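Putative acetyl transferase (Pyrococcus furiosus, PDB 1VKC) probably transfers an acyl group, most likely acetyl from acetyl-CoA, to an acceptor, as a member of the GNAT acetyltransferase family. Local coordinates at residues Glu29-Phe34 with Glu42-Arg47; Glu17-Glu22 with Val65-Arg70; Ile128-Glu133 with Arg145-Arg150; Val77-Thr82 with Glu117-Glu122. One frame throughout, in Å; residues are numbered along the deposited sequence.

Interaction 1. Residues Glu29-Phe34 with Glu42-Arg47; sequences EISYSF and EEYEER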
loop_
_atom_site.group_PDB
_atom_site.type_symbol
_atom_site.label_atom_id
_atom_site.label_comp_id
_atom_site.label_asym_id
_atom_site.label_seq_id
_atom_site.Cartn_x
_atom_site.Cartn_y
_atom_site.Cartn_z
ATOM N N GLU A 29 -0.516 -0.902 -4.889
ATOM C CA GLU A 29 0.148 -0.606 -3.614
ATOM C C GLU A 29 0.970 0.679 -3.705
ATOM O O GLU A 29 0.843 1.574 -2.855
ATOM C CB GLU A 29 1.028 -1.806 -3.183
ATOM C CG GLU A 29 1.771 -1.629 -1.844
ATOM C CD GLU A 29 0.852 -1.653 -0.621
ATOM O OE1 GLU A 29 1.100 -0.881 0.332
ATOM O OE2 GLU A 29 -0.099 -2.447 -0.598
ATOM N N ILE A 30 1.808 0.771 -4.728
ATOM C CA ILE A 30 2.667 1.930 -4.918
ATOM C C ILE A 30 1.853 3.231 -5.127
ATOM O O ILE A 30 2.081 4.238 -4.432
ATOM C CB ILE A 30 3.640 1.697 -6.103
ATOM C CG1 ILE A 30 4.703 0.651 -5.716
ATOM C CG2 ILE A 30 4.345 3.005 -6.514
ATOM C CD1 ILE A 30 5.644 0.289 -6.828
ATOM N N SER A 31 0.901 3.188 -6.065
ATOM C CA SER A 31 0.172 4.398 -6.501
ATOM C C SER A 31 -0.614 5.054 -5.384
ATOM O O SER A 31 -0.865 6.265 -5.419
ATOM C CB SER A 31 -0.771 4.070 -7.650
ATOM O OG SER A 31 -0.046 3.703 -8.790
ATOM N N TYR A 32 -1.012 4.269 -4.395
ATOM C CA TYR A 32 -1.890 4.781 -3.347
ATOM C C TYR A 32 -1.251 5.914 -2.529
ATOM O O TYR A 32 -1.960 6.768 -2.000
ATOM C CB TYR A 32 -2.366 3.657 -2.428
ATOM C CG TYR A 32 -3.232 4.163 -1.326
ATOM C CD1 TYR A 32 -4.465 4.723 -1.600
ATOM C CD2 TYR A 32 -2.792 4.134 -0.001
ATOM C CE1 TYR A 32 -5.267 5.216 -0.588
ATOM C CE2 TYR A 32 -3.582 4.627 1.022
ATOM C CZ TYR A 32 -4.817 5.166 0.721
ATOM O OH TYR A 32 -5.602 5.657 1.722
ATOM N N SER A 33 0.073 5.940 -2.444
ATOM C CA SER A 33 0.756 6.997 -1.685
ATOM C C SER A 33 0.524 8.387 -2.277
ATOM O O SER A 33 0.530 9.381 -1.550
ATOM C CB SER A 33 2.260 6.715 -1.586
ATOM O OG SER A 33 2.881 6.774 -2.858
ATOM N N PHE A 34 0.296 8.457 -3.588
ATOM C CA PHE A 34 0.218 9.742 -4.285
ATOM C C PHE A 34 -1.206 10.296 -4.436
ATOM O O PHE A 34 -1.384 11.394 -4.943
ATOM C CB PHE A 34 0.911 9.640 -5.640
ATOM C CG PHE A 34 2.289 9.065 -5.551
ATOM C CD1 PHE A 34 3.359 9.865 -5.197
ATOM C CD2 PHE A 34 2.510 7.712 -5.797
ATOM C CE1 PHE A 34 4.639 9.334 -5.085
ATOM C CE2 PHE A 34 3.797 7.163 -5.690
ATOM C CZ PHE A 34 4.859 7.975 -5.331
ATOM N N GLU A 42 -11.124 1.199 -0.072
ATOM C CA GLU A 42 -12.002 0.383 -0.888
ATOM C C GLU A 42 -12.411 1.090 -2.197
ATOM O O GLU A 42 -12.447 0.446 -3.265
ATOM C CB GLU A 42 -13.257 -0.024 -0.119
ATOM C CG GLU A 42 -14.164 -0.978 -0.897
ATOM C CD GLU A 42 -13.446 -2.249 -1.323
ATOM O OE1 GLU A 42 -13.369 -2.515 -2.557
ATOM O OE2 GLU A 42 -12.940 -2.980 -0.427
ATOM N N GLU A 43 -12.742 2.381 -2.099
ATOM C CA GLU A 43 -12.990 3.235 -3.287
ATOM C C GLU A 43 -11.754 3.254 -4.199
ATOM O O GLU A 43 -11.864 3.028 -5.406
ATOM C CB GLU A 43 -13.357 4.673 -2.870
ATOM C CG GLU A 43 -14.782 4.834 -2.347
ATOM C CD GLU A 43 -15.028 6.124 -1.553
ATOM O OE1 GLU A 43 -16.207 6.412 -1.264
ATOM O OE2 GLU A 43 -14.072 6.856 -1.210
ATOM N N TYR A 44 -10.580 3.510 -3.612
ATOM C CA TYR A 44 -9.335 3.555 -4.381
ATOM C C TYR A 44 -9.128 2.243 -5.148
ATOM O O TYR A 44 -8.927 2.237 -6.352
ATOM C CB TYR A 44 -8.131 3.851 -3.477
ATOM C CG TYR A 44 -6.816 3.519 -4.138
ATOM C CD1 TYR A 44 -6.078 2.391 -3.760
ATOM C CD2 TYR A 44 -6.335 4.295 -5.198
ATOM C CE1 TYR A 44 -4.871 2.076 -4.390
ATOM C CE2 TYR A 44 -5.145 3.992 -5.820
ATOM C CZ TYR A 44 -4.417 2.885 -5.422
ATOM O OH TYR A 44 -3.249 2.611 -6.060
ATOM N N GLU A 45 -9.201 1.126 -4.433
ATOM C CA GLU A 45 -9.037 -0.196 -5.032
ATOM C C GLU A 45 -9.938 -0.439 -6.255
ATOM O O GLU A 45 -9.473 -0.951 -7.283
ATOM C CB GLU A 45 -9.321 -1.247 -3.966
ATOM C CG GLU A 45 -8.604 -2.556 -4.134
ATOM C CD GLU A 45 -8.051 -3.069 -2.811
ATOM O OE1 GLU A 45 -6.894 -3.523 -2.803
ATOM O OE2 GLU A 45 -8.772 -2.989 -1.775
ATOM N N GLU A 46 -11.217 -0.086 -6.145
ATOM C CA GLU A 46 -12.192 -0.333 -7.236
ATOM C C GLU A 46 -11.884 0.526 -8.464
ATOM O O GLU A 46 -11.956 0.045 -9.599
ATOM C CB GLU A 46 -13.626 -0.050 -6.762
ATOM C CG GLU A 46 -14.146 -1.074 -5.754
ATOM C CD GLU A 46 -15.488 -0.698 -5.138
ATOM O OE1 GLU A 46 -16.127 0.285 -5.603
ATOM O OE2 GLU A 46 -15.902 -1.392 -4.175
ATOM N N ARG A 47 -11.555 1.790 -8.215
ATOM C CA ARG A 47 -11.182 2.749 -9.280
ATOM C C ARG A 47 -9.846 2.393 -9.928
ATOM O O ARG A 47 -9.688 2.504 -11.157
ATOM C CB ARG A 47 -11.100 4.143 -8.702
ATOM C CG ARG A 47 -12.447 4.708 -8.270
ATOM C CD ARG A 47 -12.345 6.049 -7.608
ATOM N NE ARG A 47 -13.603 6.413 -6.972
ATOM C CZ ARG A 47 -13.803 7.461 -6.183
ATOM N NH1 ARG A 47 -15.006 7.648 -5.650
ATOM N NH2 ARG A 47 -12.830 8.318 -5.908
#

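Interaction 2. Residues Glu17-Glu22 with Val65-Arg70; sequences EEYIEE and VALNER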
loop_
_atom_site.group_PDB
_atom_site.type_symbol
_atom_site.label_atom_id
_atom_site.label_comp_id
_atom_site.label_asym_id
_atom_site.label_seq_id
_atom_site.Cartn_x
_atom_site.Cartn_y
_atom_site.Cartn_z
ATOM N N GLU A 17 3.962 -10.509 -19.824
ATOM C CA GLU A 17 2.543 -10.835 -20.030
ATOM C C GLU A 17 2.028 -11.738 -18.926
ATOM O O GLU A 17 0.936 -11.524 -18.424
ATOM C CB GLU A 17 2.297 -11.510 -21.389
ATOM C CG GLU A 17 2.013 -10.571 -22.546
ATOM C CD GLU A 17 0.794 -9.670 -22.326
ATOM O OE1 GLU A 17 0.965 -8.576 -21.762
ATOM O OE2 GLU A 17 -0.331 -10.037 -22.745
ATOM N N GLU A 18 2.828 -12.739 -18.548
ATOM C CA GLU A 18 2.440 -13.705 -17.503
ATOM C C GLU A 18 2.333 -13.098 -16.091
ATOM O O GLU A 18 1.770 -13.723 -15.188
ATOM C CB GLU A 18 3.445 -14.856 -17.460
ATOM N N TYR A 19 2.869 -11.893 -15.910
ATOM C CA TYR A 19 2.942 -11.235 -14.591
ATOM C C TYR A 19 1.983 -10.055 -14.435
ATOM O O TYR A 19 2.127 -9.277 -13.495
ATOM C CB TYR A 19 4.378 -10.734 -14.345
ATOM C CG TYR A 19 5.375 -11.817 -14.010
ATOM C CD1 TYR A 19 5.655 -12.138 -12.680
ATOM C CD2 TYR A 19 6.044 -12.528 -15.021
ATOM C CE1 TYR A 19 6.574 -13.136 -12.352
ATOM C CE2 TYR A 19 6.972 -13.531 -14.707
ATOM C CZ TYR A 19 7.232 -13.828 -13.364
ATOM O OH TYR A 19 8.141 -14.807 -13.021
ATOM N N ILE A 20 1.005 -9.916 -15.329
ATOM C CA ILE A 20 0.120 -8.727 -15.304
ATOM C C ILE A 20 -0.626 -8.589 -13.960
ATOM O O ILE A 20 -0.702 -7.502 -13.395
ATOM C CB ILE A 20 -0.880 -8.709 -16.505
ATOM C CG1 ILE A 20 -0.136 -8.485 -17.819
ATOM C CG2 ILE A 20 -1.897 -7.584 -16.340
ATOM C CD1 ILE A 20 -0.907 -8.972 -19.036
ATOM N N GLU A 21 -1.119 -9.686 -13.422
ATOM C CA GLU A 21 -1.837 -9.618 -12.146
ATOM C C GLU A 21 -0.917 -9.088 -11.030
ATOM O O GLU A 21 -1.318 -8.224 -10.246
ATOM C CB GLU A 21 -2.416 -10.986 -11.770
ATOM N N GLU A 22 0.319 -9.586 -10.980
ATOM C CA GLU A 22 1.290 -9.144 -9.949
ATOM C C GLU A 22 1.709 -7.692 -10.148
ATOM O O GLU A 22 1.862 -6.951 -9.183
ATOM C CB GLU A 22 2.514 -10.053 -9.925
ATOM C CG GLU A 22 2.228 -11.401 -9.300
ATOM C CD GLU A 22 3.384 -12.364 -9.442
ATOM O OE1 GLU A 22 4.561 -11.909 -9.428
ATOM O OE2 GLU A 22 3.122 -13.589 -9.549
ATOM N N VAL A 65 9.331 -7.247 -17.363
ATOM C CA VAL A 65 9.555 -7.370 -15.935
ATOM C C VAL A 65 11.002 -7.706 -15.625
ATOM O O VAL A 65 11.688 -8.358 -16.425
ATOM C CB VAL A 65 8.604 -8.421 -15.285
ATOM C CG1 VAL A 65 7.157 -7.957 -15.384
ATOM C CG2 VAL A 65 8.774 -9.802 -15.918
ATOM N N ALA A 66 11.459 -7.249 -14.460
ATOM C CA ALA A 66 12.751 -7.618 -13.906
ATOM C C ALA A 66 12.468 -8.686 -12.858
ATOM O O ALA A 66 11.652 -8.470 -11.957
ATOM C CB ALA A 66 13.420 -6.423 -13.265
ATOM N N LEU A 67 13.120 -9.840 -12.991
ATOM C CA LEU A 67 12.865 -10.994 -12.107
ATOM C C LEU A 67 14.154 -11.401 -11.431
ATOM O O LEU A 67 15.169 -11.531 -12.098
ATOM C CB LEU A 67 12.337 -12.173 -12.918
ATOM C CG LEU A 67 11.011 -12.000 -13.658
ATOM C CD1 LEU A 67 10.663 -13.274 -14.395
ATOM C CD2 LEU A 67 9.889 -11.603 -12.710
ATOM N N ASN A 68 14.125 -11.597 -10.110
ATOM C CA ASN A 68 15.309 -12.115 -9.410
ATOM C C ASN A 68 15.453 -13.626 -9.615
ATOM O O ASN A 68 14.658 -14.236 -10.340
ATOM C CB ASN A 68 15.307 -11.728 -7.923
ATOM C CG ASN A 68 14.259 -12.470 -7.106
ATOM O OD1 ASN A 68 13.523 -13.322 -7.610
ATOM N ND2 ASN A 68 14.183 -12.130 -5.826
ATOM N N GLU A 69 16.470 -14.218 -8.987
ATOM C CA GLU A 69 16.801 -15.646 -9.183
ATOM C C GLU A 69 15.663 -16.595 -8.776
ATOM O O GLU A 69 15.546 -17.691 -9.315
ATOM C CB GLU A 69 18.096 -16.005 -8.430
ATOM N N ARG A 70 14.824 -16.156 -7.842
ATOM C CA ARG A 70 13.634 -16.904 -7.433
ATOM C C ARG A 70 12.404 -16.551 -8.273
ATOM O O ARG A 70 11.273 -16.886 -7.905
ATOM C CB ARG A 70 13.341 -16.634 -5.958
#

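Interaction 3. Residues Ile128-Glu133 with Arg145-Arg150; sequences IVLRVE and RGYKAR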
loop_
_atom_site.group_PDB
_atom_site.type_symbol
_atom_site.label_atom_id
_atom_site.label_comp_id
_atom_site.label_asym_id
_atom_site.label_seq_id
_atom_site.Cartn_x
_atom_site.Cartn_y
_atom_site.Cartn_z
ATOM N N ILE A 128 9.555 8.053 -27.505
ATOM C CA ILE A 128 9.020 7.583 -26.224
ATOM C C ILE A 128 8.449 8.801 -25.526
ATOM O O ILE A 128 9.098 9.854 -25.469
ATOM C CB ILE A 128 10.106 6.991 -25.312
ATOM C CG1 ILE A 128 10.885 5.920 -26.026
ATOM C CG2 ILE A 128 9.484 6.412 -24.035
ATOM C CD1 ILE A 128 12.169 6.377 -26.436
ATOM N N VAL A 129 7.242 8.645 -24.992
ATOM C CA VAL A 129 6.541 9.723 -24.293
ATOM C C VAL A 129 6.103 9.220 -22.945
ATOM O O VAL A 129 5.680 8.083 -22.817
ATOM C CB VAL A 129 5.313 10.181 -25.124
ATOM C CG1 VAL A 129 4.572 11.331 -24.436
ATOM C CG2 VAL A 129 5.768 10.572 -26.537
ATOM N N LEU A 130 6.216 10.052 -21.916
ATOM C CA LEU A 130 5.659 9.690 -20.611
ATOM C C LEU A 130 5.324 10.938 -19.792
ATOM O O LEU A 130 5.732 12.050 -20.128
ATOM C CB LEU A 130 6.611 8.736 -19.864
ATOM C CG LEU A 130 8.058 9.294 -19.741
ATOM C CD1 LEU A 130 8.186 10.099 -18.451
ATOM C CD2 LEU A 130 9.117 8.246 -19.803
ATOM N N ARG A 131 4.551 10.731 -18.740
ATOM C CA ARG A 131 4.149 11.790 -17.849
ATOM C C ARG A 131 4.964 11.669 -16.590
ATOM O O ARG A 131 5.075 10.562 -16.033
ATOM C CB ARG A 131 2.647 11.687 -17.538
ATOM C CG ARG A 131 2.183 12.457 -16.334
ATOM C CD ARG A 131 0.681 12.363 -16.086
ATOM N NE ARG A 131 0.346 13.052 -14.843
ATOM C CZ ARG A 131 -0.864 13.422 -14.489
ATOM N NH1 ARG A 131 -1.916 13.184 -15.278
ATOM N NH2 ARG A 131 -1.033 14.040 -13.320
ATOM N N VAL A 132 5.519 12.794 -16.133
ATOM C CA VAL A 132 6.224 12.871 -14.852
ATOM C C VAL A 132 5.665 14.023 -14.028
ATOM O O VAL A 132 5.438 15.124 -14.538
ATOM C CB VAL A 132 7.777 13.015 -15.029
ATOM C CG1 VAL A 132 8.150 14.305 -15.764
ATOM C CG2 VAL A 132 8.480 12.940 -13.664
ATOM N N GLU A 133 5.449 13.776 -12.747
ATOM C CA GLU A 133 4.907 14.815 -11.876
ATOM C C GLU A 133 5.925 15.916 -11.682
ATOM O O GLU A 133 7.108 15.670 -11.587
ATOM C CB GLU A 133 4.408 14.238 -10.542
ATOM C CG GLU A 133 3.383 13.120 -10.695
ATOM C CD GLU A 133 2.299 13.425 -11.737
ATOM O OE1 GLU A 133 1.472 14.300 -11.484
ATOM O OE2 GLU A 133 2.268 12.759 -12.796
ATOM N N ARG A 145 18.553 10.985 -19.463
ATOM C CA ARG A 145 18.440 9.904 -20.428
ATOM C C ARG A 145 17.901 10.380 -21.789
ATOM O O ARG A 145 17.497 9.568 -22.619
ATOM C CB ARG A 145 17.548 8.796 -19.848
ATOM C CG ARG A 145 18.213 8.051 -18.714
ATOM C CD ARG A 145 17.315 7.298 -17.771
ATOM N NE ARG A 145 18.113 6.484 -16.849
ATOM C CZ ARG A 145 18.852 6.967 -15.853
ATOM N NH1 ARG A 145 19.568 6.142 -15.110
ATOM N NH2 ARG A 145 18.865 8.262 -15.570
ATOM N N GLY A 146 17.872 11.686 -22.004
ATOM C CA GLY A 146 17.506 12.223 -23.307
ATOM C C GLY A 146 16.084 12.729 -23.434
ATOM O O GLY A 146 15.698 13.158 -24.513
ATOM N N TYR A 147 15.315 12.720 -22.338
ATOM C CA TYR A 147 13.921 13.199 -22.355
ATOM C C TYR A 147 13.814 14.689 -22.102
ATOM O O TYR A 147 14.480 15.232 -21.214
ATOM C CB TYR A 147 13.053 12.451 -21.330
ATOM C CG TYR A 147 12.884 10.987 -21.645
ATOM C CD1 TYR A 147 13.955 10.086 -21.486
ATOM C CD2 TYR A 147 11.672 10.493 -22.128
ATOM C CE1 TYR A 147 13.818 8.731 -21.798
ATOM C CE2 TYR A 147 11.523 9.171 -22.427
ATOM C CZ TYR A 147 12.611 8.283 -22.271
ATOM O OH TYR A 147 12.461 6.965 -22.598
ATOM N N LYS A 148 12.929 15.341 -22.859
ATOM C CA LYS A 148 12.698 16.759 -22.733
ATOM C C LYS A 148 11.214 17.043 -22.531
ATOM O O LYS A 148 10.361 16.417 -23.160
ATOM C CB LYS A 148 13.193 17.477 -23.982
ATOM C CG LYS A 148 14.705 17.293 -24.276
ATOM N N ALA A 149 10.910 17.982 -21.643
ATOM C CA ALA A 149 9.509 18.392 -21.397
ATOM C C ALA A 149 8.940 19.065 -22.648
ATOM O O ALA A 149 9.500 20.048 -23.129
ATOM C CB ALA A 149 9.447 19.336 -20.213
ATOM N N ARG A 150 7.854 18.508 -23.191
ATOM C CA ARG A 150 7.188 19.045 -24.390
ATOM C C ARG A 150 5.850 19.742 -24.043
ATOM O O ARG A 150 5.402 20.637 -24.754
ATOM C CB ARG A 150 6.924 17.894 -25.384
ATOM C CG ARG A 150 6.193 18.265 -26.667
ATOM C CD ARG A 150 7.011 19.126 -27.609
#

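Interaction 4. Residues Val77-Thr82 with Glu117-Glu122; sequences VWICIT and EEWAKE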
loop_
_atom_site.group_PDB
_atom_site.type_symbol
_atom_site.label_atom_id
_atom_site.label_comp_id
_atom_site.label_asym_id
_atom_site.label_seq_id
_atom_site.Cartn_x
_atom_site.Cartn_y
_atom_site.Cartn_z
ATOM N N VAL A 77 8.053 -2.311 -16.595
ATOM C CA VAL A 77 7.690 -1.176 -17.410
ATOM C C VAL A 77 6.472 -1.546 -18.257
ATOM O O VAL A 77 6.361 -2.683 -18.729
ATOM C CB VAL A 77 8.870 -0.657 -18.257
ATOM C CG1 VAL A 77 9.507 -1.752 -19.103
ATOM C CG2 VAL A 77 8.425 0.497 -19.119
ATOM N N TRP A 78 5.531 -0.603 -18.373
ATOM C CA TRP A 78 4.304 -0.794 -19.161
ATOM C C TRP A 78 4.358 0.171 -20.334
ATOM O O TRP A 78 4.386 1.364 -20.135
ATOM C CB TRP A 78 3.074 -0.564 -18.249
ATOM C CG TRP A 78 1.701 -0.694 -18.893
ATOM C CD1 TRP A 78 1.410 -1.093 -20.169
ATOM C CD2 TRP A 78 0.438 -0.449 -18.257
ATOM N NE1 TRP A 78 0.052 -1.072 -20.371
ATOM C CE2 TRP A 78 -0.572 -0.694 -19.214
ATOM C CE3 TRP A 78 0.060 -0.045 -16.970
ATOM C CZ2 TRP A 78 -1.944 -0.544 -18.927
ATOM C CZ3 TRP A 78 -1.307 0.108 -16.677
ATOM C CH2 TRP A 78 -2.288 -0.138 -17.655
ATOM N N ILE A 79 4.381 -0.381 -21.552
ATOM C CA ILE A 79 4.465 0.386 -22.792
ATOM C C ILE A 79 3.182 0.252 -23.597
ATOM O O ILE A 79 2.627 -0.856 -23.713
ATOM C CB ILE A 79 5.606 -0.137 -23.685
ATOM C CG1 ILE A 79 6.881 -0.355 -22.892
ATOM C CG2 ILE A 79 5.851 0.823 -24.869
ATOM C CD1 ILE A 79 7.785 -1.341 -23.531
ATOM N N CYS A 80 2.747 1.371 -24.173
ATOM C CA CYS A 80 1.621 1.428 -25.105
ATOM C C CYS A 80 2.041 2.095 -26.413
ATOM O O CYS A 80 2.468 3.258 -26.405
ATOM C CB CYS A 80 0.481 2.260 -24.503
ATOM S SG CYS A 80 -1.037 2.294 -25.469
ATOM N N ILE A 81 1.890 1.377 -27.528
ATOM C CA ILE A 81 2.132 1.948 -28.862
ATOM C C ILE A 81 0.886 2.686 -29.304
ATOM O O ILE A 81 -0.197 2.107 -29.351
ATOM C CB ILE A 81 2.478 0.840 -29.903
ATOM C CG1 ILE A 81 3.762 0.096 -29.515
ATOM C CG2 ILE A 81 2.564 1.428 -31.327
ATOM C CD1 ILE A 81 5.008 0.945 -29.496
ATOM N N THR A 82 1.027 3.971 -29.611
ATOM C CA THR A 82 -0.115 4.791 -29.997
ATOM C C THR A 82 0.331 5.905 -30.925
ATOM O O THR A 82 1.471 5.861 -31.440
ATOM C CB THR A 82 -0.858 5.322 -28.721
ATOM O OG1 THR A 82 -2.011 6.074 -29.100
ATOM C CG2 THR A 82 0.002 6.317 -27.947
ATOM N N GLU A 117 12.695 1.322 -24.641
ATOM C CA GLU A 117 13.162 2.127 -25.769
ATOM C C GLU A 117 13.560 1.250 -26.965
ATOM O O GLU A 117 13.211 1.538 -28.127
ATOM C CB GLU A 117 14.309 3.009 -25.325
ATOM C CG GLU A 117 13.850 4.115 -24.369
ATOM C CD GLU A 117 14.964 5.062 -23.963
ATOM O OE1 GLU A 117 14.815 5.756 -22.926
ATOM O OE2 GLU A 117 15.984 5.132 -24.687
ATOM N N GLU A 118 14.247 0.161 -26.667
ATOM C CA GLU A 118 14.649 -0.795 -27.703
ATOM C C GLU A 118 13.428 -1.419 -28.397
ATOM O O GLU A 118 13.385 -1.474 -29.630
ATOM C CB GLU A 118 15.580 -1.855 -27.110
ATOM C CG GLU A 118 16.960 -1.285 -26.793
ATOM C CD GLU A 118 17.798 -2.133 -25.829
ATOM O OE1 GLU A 118 17.290 -3.152 -25.296
ATOM O OE2 GLU A 118 18.982 -1.758 -25.599
ATOM N N TRP A 119 12.434 -1.846 -27.612
ATOM C CA TRP A 119 11.230 -2.443 -28.147
ATOM C C TRP A 119 10.408 -1.435 -28.945
ATOM O O TRP A 119 9.916 -1.759 -30.021
ATOM C CB TRP A 119 10.389 -3.056 -27.038
ATOM C CG TRP A 119 9.171 -3.808 -27.531
ATOM C CD1 TRP A 119 9.121 -5.112 -27.954
ATOM C CD2 TRP A 119 7.849 -3.307 -27.621
ATOM N NE1 TRP A 119 7.835 -5.442 -28.313
ATOM C CE2 TRP A 119 7.030 -4.352 -28.115
ATOM C CE3 TRP A 119 7.251 -2.072 -27.330
ATOM C CZ2 TRP A 119 5.661 -4.193 -28.330
ATOM C CZ3 TRP A 119 5.892 -1.916 -27.546
ATOM C CH2 TRP A 119 5.109 -2.977 -28.039
ATOM N N ALA A 120 10.270 -0.219 -28.413
ATOM C CA ALA A 120 9.593 0.857 -29.119
ATOM C C ALA A 120 10.193 1.062 -30.538
ATOM O O ALA A 120 9.463 1.147 -31.524
ATOM C CB ALA A 120 9.656 2.176 -28.270
ATOM N N LYS A 121 11.513 1.106 -30.621
ATOM C CA LYS A 121 12.207 1.263 -31.894
ATOM C C LYS A 121 11.840 0.120 -32.868
ATOM O O LYS A 121 11.586 0.372 -34.047
ATOM C CB LYS A 121 13.723 1.317 -31.672
ATOM C CG LYS A 121 14.502 2.071 -32.756
ATOM C CD LYS A 121 15.883 2.488 -32.227
ATOM C CE LYS A 121 16.713 3.209 -33.285
ATOM N NZ LYS A 121 18.090 3.522 -32.794
ATOM N N GLU A 122 11.820 -1.117 -32.363
ATOM C CA GLU A 122 11.440 -2.314 -33.172
ATOM C C GLU A 122 10.071 -2.196 -33.762
ATOM O O GLU A 122 9.815 -2.713 -34.846
ATOM C CB GLU A 122 11.411 -3.571 -32.310
ATOM C CG GLU A 122 12.738 -4.036 -31.794
ATOM C CD GLU A 122 12.601 -5.230 -30.867
ATOM O OE1 GLU A 122 13.582 -5.508 -30.155
ATOM O OE2 GLU A 122 11.522 -5.885 -30.851
#

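Interaction 1. Residues Glu29-Phe34 with Glu42-Arg47
Y32 and Y44 bring their rings together between helix 20-31 and helix 41-57, two consecutive helices of the GNAT fold joined by a short connection. The aromatic part is an oblique pair, with centroids 5.0 Å apart and planes at 50°. Y32 CD1 lies over one face of the Y44 ring, displaced toward the rim and 3.6 Å from Y44 CD1. The aliphatic root of the same side chain joins in, Y32 CB packing 3.6 Å from Y44 CE1. Y44 holds its CG anti to the backbone N (chi1 164°), which sends the ring out from helix 41-57 toward S31 and Y32. At the polar end, Y44 OH comes 3.3 Å from S31 CB and also close to the Y32 amide, but the angle there is too poor for a bond; its hydrogen-bond partner is the carbonyl of R28. S31 OG bonds to D27 O. The second subunit completes the setting: K101 of that chain makes a cation-pi contact with Y32 and bonds to Y32 O. S33 OG bonds I30 O at 3.1 Å, nearly in line with the carbonyl bond (175°), and S33 N uses the same acceptor.

Interaction 2. Residues Glu17-Glu22 with Val65-Arg70
An apolar contact, Y19 against V65 and L67, joins the start of helix 20-31 to strand 60-68 of the mixed sheet of the GNAT fold. Y19 occupies the N-cap position, and its side chain leans onto the strand. The main element is a CH-pi contact: L67 CD2 sits over one ring face, 3.9 Å from the Y19 centroid and 27° off the ring normal. The two side chains approach from opposite directions, and the other leucine methyl, L67 CD1, reaches the ring's far end, 3.3 Å from Y19 OH. V65 comes in at about a right angle, its CG2 4.0 Å from Y19 CD2. Y19 carries its CG beside the backbone N, opposite the carbonyl carbon (chi1 -75°), which lays the ring along the strand, with both partners on the same side of it. A serine here would probably strip L67 CD2 of its aromatic face and leave a gap above V65. Strand 11-15 flanks the site, with V14 against both V65 and L67. The Y19 hydroxyl makes a weak hydrogen bond to S71 O in the turn beyond the strand. At the ring's rim a carboxylate oxygen, E22 OE1, lies in the ring plane, 3.4 Å from Y19 CD1.

Interaction 3. Residues Ile128-Glu133 with Arg145-Arg150
Y147 turns its CG away from its own carbonyl carbon (chi1 -65°), while L130 tucks CG between its backbone N and carbonyl carbon (chi1 54°); together these torsions bring L130 CD2 to 3.7 Å from Y147 CE2. I128, two residues earlier on strand 128-130, approaches differently: its CG2 lies at the edge of the Y147 ring, in the plane, 3.8 Å from Y147 CE2 and 3.4 Å from Y147 OH. Both aliphatic side chains cross the tyrosine at about a right angle, and the L130 methyl meets the ring obliquely. The tyrosine follows helix 138-144, which ends in a Schellman motif: G146, with positive phi, is the C-prime residue, and Y147 N returns to Y142 O. The contact thus fastens the chain leaving that helix to the strand at one edge of the GNAT sheet within this chain. Beyond the contact, R131 and E133 pair with each other. A phenylalanine in place of Y147 would probably leave E117 OE1 without its hydroxyl partner and take away the atom that I128 CG2 approaches most closely. The chemistry is therefore two-sided: I128 CG2 meets the ring edge and L130 CD2 packs obliquely beside it, while the hydrogen bond to E117 holds the hydroxyl and ties the segment to helix 108-122.

Interaction 4. Residues Val77-Thr82 with Glu117-Glu122
The six-membered ring of the W119 indole is met obliquely by two isoleucines, I79 and I81, in the packing of helix 108-122 on strand 73-83 of the GNAT sheet. This helix is the connection of a beta-alpha-beta crossover between the parallel neighbours 90-99 and 128-130. E60 and K62 of strand 60-68 also touch the indole. W119 CG is anti to the backbone N (chi1 -175°), which extends the indole away from the helix toward the sheet. I79 offers CG2 to W119 CZ3 at 3.8 Å and CD1 to W119 CE3 at 3.9 Å. C80, between the isoleucines, directs its CB away from the helix; on that far side of the sheet W78, before I79, stacks on F63. The backbones run closest at I81 and A120, whose CA atoms are 7.5 Å apart, with A120 against A92. I81 bends at its second torsion (chi2 -63°), which lets it use two carbons on one ring atom: CG1 lies 3.5 Å and CD1 3.6 Å from W119 CZ3.

Interactions 1 and 2 are buried, interaction 4 partly so, and interaction 3 lies at the surface. Helix 20-31 serves both interaction 1, a helix-helix contact beside the second subunit, and interaction 2, which reaches the sheet; interaction 1 is nested within the chain loop that interaction 2 closes. Interactions 2 and 4 use neighbouring strands, 60-68 and 73-83. In interactions 2, 3 and 4 an aromatic ring meets aliphatic side chains, with a hydrogen bond at the ring's polar end in interaction 3; interaction 1 pairs two rings. Interactions 3 and 4 meet at E117. Interactions 2 and 3 lie on opposite sides of the chain's centre, about 25 Å apart between centres.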